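Local coordinates for germination protein (Bacillus megaterium, PDB 6O59) that probably helps the spore sense germinants, as the N-terminal domain of the A subunit of the GerK3 spore germinant receptor, at residues T182-N194 and N246-G258. Numbering follows the deposited sequence.
Sequences TDVTLMYIHGIAN and NLLEGRIAIFVDG
M187 sends its side chain between L247 and F255, and the thioether meets both. Its SD lies in the plane of the F255 ring, at the edge, 5.2 Å from the centroid and 85° off the ring normal, which defines a Met-aromatic contact; CE sits 3.6 Å from F255 CE2. Beyond CG the methionine chain runs extended, carrying sulfur and methyl out to the ring, while SD also meets L247 CD1 and CB packs on the methyl of A253. T185, M187, A253 and F255 share a face, and helix 153-163 packs on T185, M187 and F255; F149 also meets F255 edge-to-face.

On the other face V184 lies side by side with V256, both pointing the same way, their CG2 methyls 3.8 Å apart. The other branch of V184, CG1, crosses to I254 CG2, and L186 CG meets I252 CG2 at 3.9 Å. Helix 195-206 covers L186 through L205 and I252 through I201.

These two layers belong to neighbouring antiparallel strands, 182-189 and 252-256, whose axes run at 162° inside a five-stranded sheet flanked by helices. T185–F255 and M187–A253 are the hydrogen-bonded pairs, with V184–V256 and L186–I254 the non-hydrogen-bonded ones; D257 N extends the ladder to D183 O at 3.0 Å. The D183 and D257 carboxylates come near without touching, and the salt bridge from D183 to K175 probably eases their repulsion.

At the end of strand 182-189, I189 directs CD1 against L247 O (3.5 Å) and L248 CD2. In the turn that follows, I192 CG2, anti to the backbone N, is the branch that reaches L248 O and G250 N. G250, with positive phi, forms a Schellman motif after helix 240-248, with G250 N bonded to L247 O and R251 N to N246 O; A193 CB packs on G250 O.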
loop_
_atom_site.group_PDB
_atom_site.type_symbol
_atom_site.label_atom_id
_atom_site.label_comp_id
_atom_site.label_asym_id
_atom_site.label_seq_id
_atom_site.Cartn_x
_atom_site.Cartn_y
_atom_site.Cartn_z
ATOM N N THR A 182 20.627 0.835 -3.999
ATOM C CA THR A 182 19.631 -0.173 -4.356
ATOM C C THR A 182 18.325 0.192 -3.666
ATOM O O THR A 182 18.321 0.523 -2.473
ATOM C CB THR A 182 20.109 -1.605 -3.964
ATOM O OG1 THR A 182 21.365 -1.893 -4.594
ATOM C CG2 THR A 182 19.115 -2.676 -4.331
ATOM N N ASP A 183 17.220 0.119 -4.415
ATOM C CA ASP A 183 15.889 0.393 -3.891
ATOM C C ASP A 183 15.418 -0.785 -3.065
ATOM O O ASP A 183 15.602 -1.945 -3.448
ATOM C CB ASP A 183 14.903 0.738 -5.009
ATOM C CG ASP A 183 15.185 2.092 -5.607
ATOM O OD1 ASP A 183 14.843 3.099 -4.967
ATOM O OD2 ASP A 183 15.779 2.144 -6.702
ATOM N N VAL A 184 14.853 -0.469 -1.904
ATOM C CA VAL A 184 14.396 -1.425 -0.913
ATOM C C VAL A 184 13.078 -0.945 -0.310
ATOM O O VAL A 184 12.925 0.255 -0.074
ATOM C CB VAL A 184 15.521 -1.565 0.165
ATOM C CG1 VAL A 184 14.977 -1.890 1.551
ATOM C CG2 VAL A 184 16.553 -2.597 -0.260
ATOM N N THR A 185 12.136 -1.877 -0.046
ATOM C CA THR A 185 10.901 -1.568 0.666
ATOM C C THR A 185 10.836 -2.473 1.919
ATOM O O THR A 185 10.956 -3.695 1.833
ATOM C CB THR A 185 9.652 -1.621 -0.227
ATOM O OG1 THR A 185 9.722 -0.537 -1.153
ATOM C CG2 THR A 185 8.356 -1.478 0.579
ATOM N N LEU A 186 10.685 -1.830 3.071
ATOM C CA LEU A 186 10.566 -2.403 4.410
ATOM C C LEU A 186 9.069 -2.509 4.802
ATOM O O LEU A 186 8.308 -1.590 4.531
ATOM C CB LEU A 186 11.318 -1.454 5.355
ATOM C CG LEU A 186 11.577 -1.895 6.794
ATOM C CD1 LEU A 186 12.886 -1.353 7.271
ATOM C CD2 LEU A 186 10.485 -1.399 7.733
ATOM N N MET A 187 8.667 -3.607 5.448
ATOM C CA MET A 187 7.298 -3.880 5.904
ATOM C C MET A 187 7.240 -4.305 7.368
ATOM O O MET A 187 8.070 -5.105 7.804
ATOM C CB MET A 187 6.701 -5.033 5.088
ATOM C CG MET A 187 5.857 -4.637 3.966
ATOM S SD MET A 187 5.335 -6.206 3.245
ATOM C CE MET A 187 5.009 -5.692 1.591
ATOM N N TYR A 188 6.195 -3.863 8.085
ATOM C CA TYR A 188 5.906 -4.246 9.468
ATOM C C TYR A 188 4.456 -3.894 9.778
ATOM O O TYR A 188 3.917 -2.968 9.164
ATOM C CB TYR A 188 6.881 -3.583 10.472
ATOM C CG TYR A 188 6.761 -2.075 10.559
ATOM C CD1 TYR A 188 7.420 -1.244 9.655
ATOM C CD2 TYR A 188 6.002 -1.475 11.568
ATOM C CE1 TYR A 188 7.305 0.146 9.731
ATOM C CE2 TYR A 188 5.879 -0.088 11.652
ATOM C CZ TYR A 188 6.534 0.720 10.736
ATOM O OH TYR A 188 6.403 2.087 10.837
ATOM N N ILE A 189 3.821 -4.623 10.725
ATOM C CA ILE A 189 2.455 -4.299 11.109
ATOM C C ILE A 189 2.548 -3.440 12.360
ATOM O O ILE A 189 2.916 -3.928 13.443
ATOM C CB ILE A 189 1.476 -5.511 11.278
ATOM C CG1 ILE A 189 1.381 -6.357 9.988
ATOM C CG2 ILE A 189 0.073 -5.024 11.704
ATOM C CD1 ILE A 189 0.656 -7.705 10.130
ATOM N N HIS A 190 2.228 -2.151 12.194
ATOM C CA HIS A 190 2.182 -1.158 13.262
ATOM C C HIS A 190 1.242 -1.635 14.387
ATOM O O HIS A 190 0.092 -1.987 14.125
ATOM C CB HIS A 190 1.707 0.178 12.679
ATOM C CG HIS A 190 1.323 1.170 13.722
ATOM N ND1 HIS A 190 2.272 1.901 14.393
ATOM C CD2 HIS A 190 0.100 1.486 14.202
ATOM C CE1 HIS A 190 1.604 2.649 15.254
ATOM N NE2 HIS A 190 0.294 2.427 15.179
ATOM N N GLY A 191 1.746 -1.676 15.609
ATOM C CA GLY A 191 0.953 -2.127 16.750
ATOM C C GLY A 191 1.182 -3.576 17.124
ATOM O O GLY A 191 0.889 -3.974 18.255
ATOM N N ILE A 192 1.680 -4.383 16.167
ATOM C CA ILE A 192 2.020 -5.789 16.385
ATOM C C ILE A 192 3.546 -5.847 16.535
ATOM O O ILE A 192 4.036 -6.373 17.536
ATOM C CB ILE A 192 1.443 -6.730 15.290
ATOM C CG1 ILE A 192 -0.093 -6.846 15.451
ATOM C CG2 ILE A 192 2.090 -8.112 15.372
ATOM C CD1 ILE A 192 -0.883 -7.520 14.301
ATOM N N ALA A 193 4.289 -5.252 15.576
ATOM C CA ALA A 193 5.740 -5.189 15.647
ATOM C C ALA A 193 6.192 -4.246 16.764
ATOM O O ALA A 193 5.569 -3.199 16.982
ATOM C CB ALA A 193 6.314 -4.734 14.318
ATOM N N ASN A 194 7.266 -4.633 17.482
ATOM C CA ASN A 194 7.859 -3.813 18.540
ATOM C C ASN A 194 8.579 -2.634 17.901
ATOM O O ASN A 194 9.395 -2.837 16.995
ATOM C CB ASN A 194 8.829 -4.646 19.375
ATOM C CG ASN A 194 9.318 -3.954 20.609
ATOM O OD1 ASN A 194 10.045 -2.965 20.554
ATOM N ND2 ASN A 194 8.931 -4.472 21.755
ATOM N N ASN A 246 4.978 -14.225 9.310
ATOM C CA ASN A 246 5.979 -13.536 10.137
ATOM C C ASN A 246 5.578 -12.096 10.446
ATOM O O ASN A 246 5.850 -11.615 11.552
ATOM C CB ASN A 246 7.350 -13.577 9.507
ATOM C CG ASN A 246 7.968 -14.943 9.575
ATOM O OD1 ASN A 246 8.237 -15.575 8.556
ATOM N ND2 ASN A 246 8.188 -15.448 10.776
ATOM N N LEU A 247 4.895 -11.424 9.503
ATOM C CA LEU A 247 4.406 -10.063 9.736
ATOM C C LEU A 247 3.377 -10.054 10.874
ATOM O O LEU A 247 3.436 -9.159 11.712
ATOM C CB LEU A 247 3.816 -9.424 8.469
ATOM C CG LEU A 247 4.809 -8.945 7.425
ATOM C CD1 LEU A 247 4.096 -8.683 6.127
ATOM C CD2 LEU A 247 5.597 -7.721 7.892
ATOM N N LEU A 248 2.503 -11.082 10.949
ATOM C CA LEU A 248 1.497 -11.185 12.015
ATOM C C LEU A 248 2.132 -11.563 13.362
ATOM O O LEU A 248 1.476 -11.432 14.395
ATOM C CB LEU A 248 0.372 -12.173 11.660
ATOM C CG LEU A 248 -0.475 -11.816 10.440
ATOM C CD1 LEU A 248 -1.039 -13.048 9.805
ATOM C CD2 LEU A 248 -1.568 -10.808 10.775
ATOM N N GLU A 249 3.405 -12.005 13.355
ATOM C CA GLU A 249 4.158 -12.346 14.576
ATOM C C GLU A 249 4.890 -11.126 15.158
ATOM O O GLU A 249 5.396 -11.219 16.268
ATOM C CB GLU A 249 5.209 -13.436 14.288
ATOM C CG GLU A 249 4.684 -14.842 14.116
ATOM C CD GLU A 249 5.693 -15.814 13.539
ATOM O OE1 GLU A 249 6.897 -15.709 13.875
ATOM O OE2 GLU A 249 5.273 -16.690 12.746
ATOM N N GLY A 250 5.001 -10.032 14.398
ATOM C CA GLY A 250 5.737 -8.845 14.833
ATOM C C GLY A 250 7.094 -8.660 14.167
ATOM O O GLY A 250 7.883 -7.803 14.589
ATOM N N ARG A 251 7.377 -9.456 13.112
ATOM C CA ARG A 251 8.626 -9.390 12.366
ATOM C C ARG A 251 8.515 -8.362 11.246
ATOM O O ARG A 251 7.422 -7.842 10.978
ATOM C CB ARG A 251 9.025 -10.765 11.810
ATOM C CG ARG A 251 9.034 -11.850 12.868
ATOM C CD ARG A 251 10.156 -12.837 12.673
ATOM N NE ARG A 251 9.771 -14.108 13.267
ATOM C CZ ARG A 251 10.497 -15.213 13.230
ATOM N NH1 ARG A 251 10.034 -16.333 13.764
ATOM N NH2 ARG A 251 11.676 -15.221 12.624
ATOM N N ILE A 252 9.668 -8.064 10.616
ATOM C CA ILE A 252 9.859 -7.078 9.563
ATOM C C ILE A 252 10.213 -7.795 8.245
ATOM O O ILE A 252 11.095 -8.659 8.233
ATOM C CB ILE A 252 10.962 -6.048 10.001
ATOM C CG1 ILE A 252 10.467 -5.144 11.139
ATOM C CG2 ILE A 252 11.475 -5.182 8.823
ATOM C CD1 ILE A 252 10.684 -5.645 12.531
ATOM N N ALA A 253 9.528 -7.426 7.148
ATOM C CA ALA A 253 9.792 -7.985 5.818
ATOM C C ALA A 253 10.537 -6.950 4.940
ATOM O O ALA A 253 10.165 -5.786 4.910
ATOM C CB ALA A 253 8.493 -8.433 5.150
ATOM N N ILE A 254 11.615 -7.370 4.274
ATOM C CA ILE A 254 12.409 -6.493 3.409
ATOM C C ILE A 254 12.395 -7.045 2.005
ATOM O O ILE A 254 12.683 -8.226 1.800
ATOM C CB ILE A 254 13.863 -6.304 3.929
ATOM C CG1 ILE A 254 13.889 -5.750 5.371
ATOM C CG2 ILE A 254 14.699 -5.442 2.980
ATOM C CD1 ILE A 254 14.934 -6.410 6.243
ATOM N N PHE A 255 12.070 -6.181 1.043
ATOM C CA PHE A 255 12.089 -6.497 -0.382
ATOM C C PHE A 255 13.149 -5.659 -1.064
ATOM O O PHE A 255 13.067 -4.425 -1.056
ATOM C CB PHE A 255 10.714 -6.286 -1.039
ATOM C CG PHE A 255 9.697 -7.277 -0.552
ATOM C CD1 PHE A 255 9.671 -8.568 -1.055
ATOM C CD2 PHE A 255 8.794 -6.936 0.457
ATOM C CE1 PHE A 255 8.752 -9.486 -0.585
ATOM C CE2 PHE A 255 7.853 -7.853 0.908
ATOM C CZ PHE A 255 7.835 -9.120 0.380
ATOM N N VAL A 256 14.169 -6.337 -1.615
ATOM C CA VAL A 256 15.281 -5.717 -2.331
ATOM C C VAL A 256 15.030 -5.843 -3.845
ATOM O O VAL A 256 14.623 -6.906 -4.319
ATOM C CB VAL A 256 16.626 -6.352 -1.909
ATOM C CG1 VAL A 256 17.809 -5.607 -2.520
ATOM C CG2 VAL A 256 16.749 -6.401 -0.387
ATOM N N ASP A 257 15.265 -4.747 -4.589
ATOM C CA ASP A 257 15.107 -4.686 -6.036
ATOM C C ASP A 257 16.003 -5.716 -6.722
ATOM O O ASP A 257 17.217 -5.766 -6.477
ATOM C CB ASP A 257 15.418 -3.267 -6.538
ATOM C CG ASP A 257 15.071 -2.986 -7.989
ATOM O OD1 ASP A 257 14.164 -3.650 -8.523
ATOM O OD2 ASP A 257 15.683 -2.074 -8.576
ATOM N N GLY A 258 15.374 -6.577 -7.521
ATOM C CA GLY A 258 16.054 -7.636 -8.260
ATOM C C GLY A 258 16.156 -8.982 -7.563
ATOM O O GLY A 258 16.538 -9.964 -8.209
#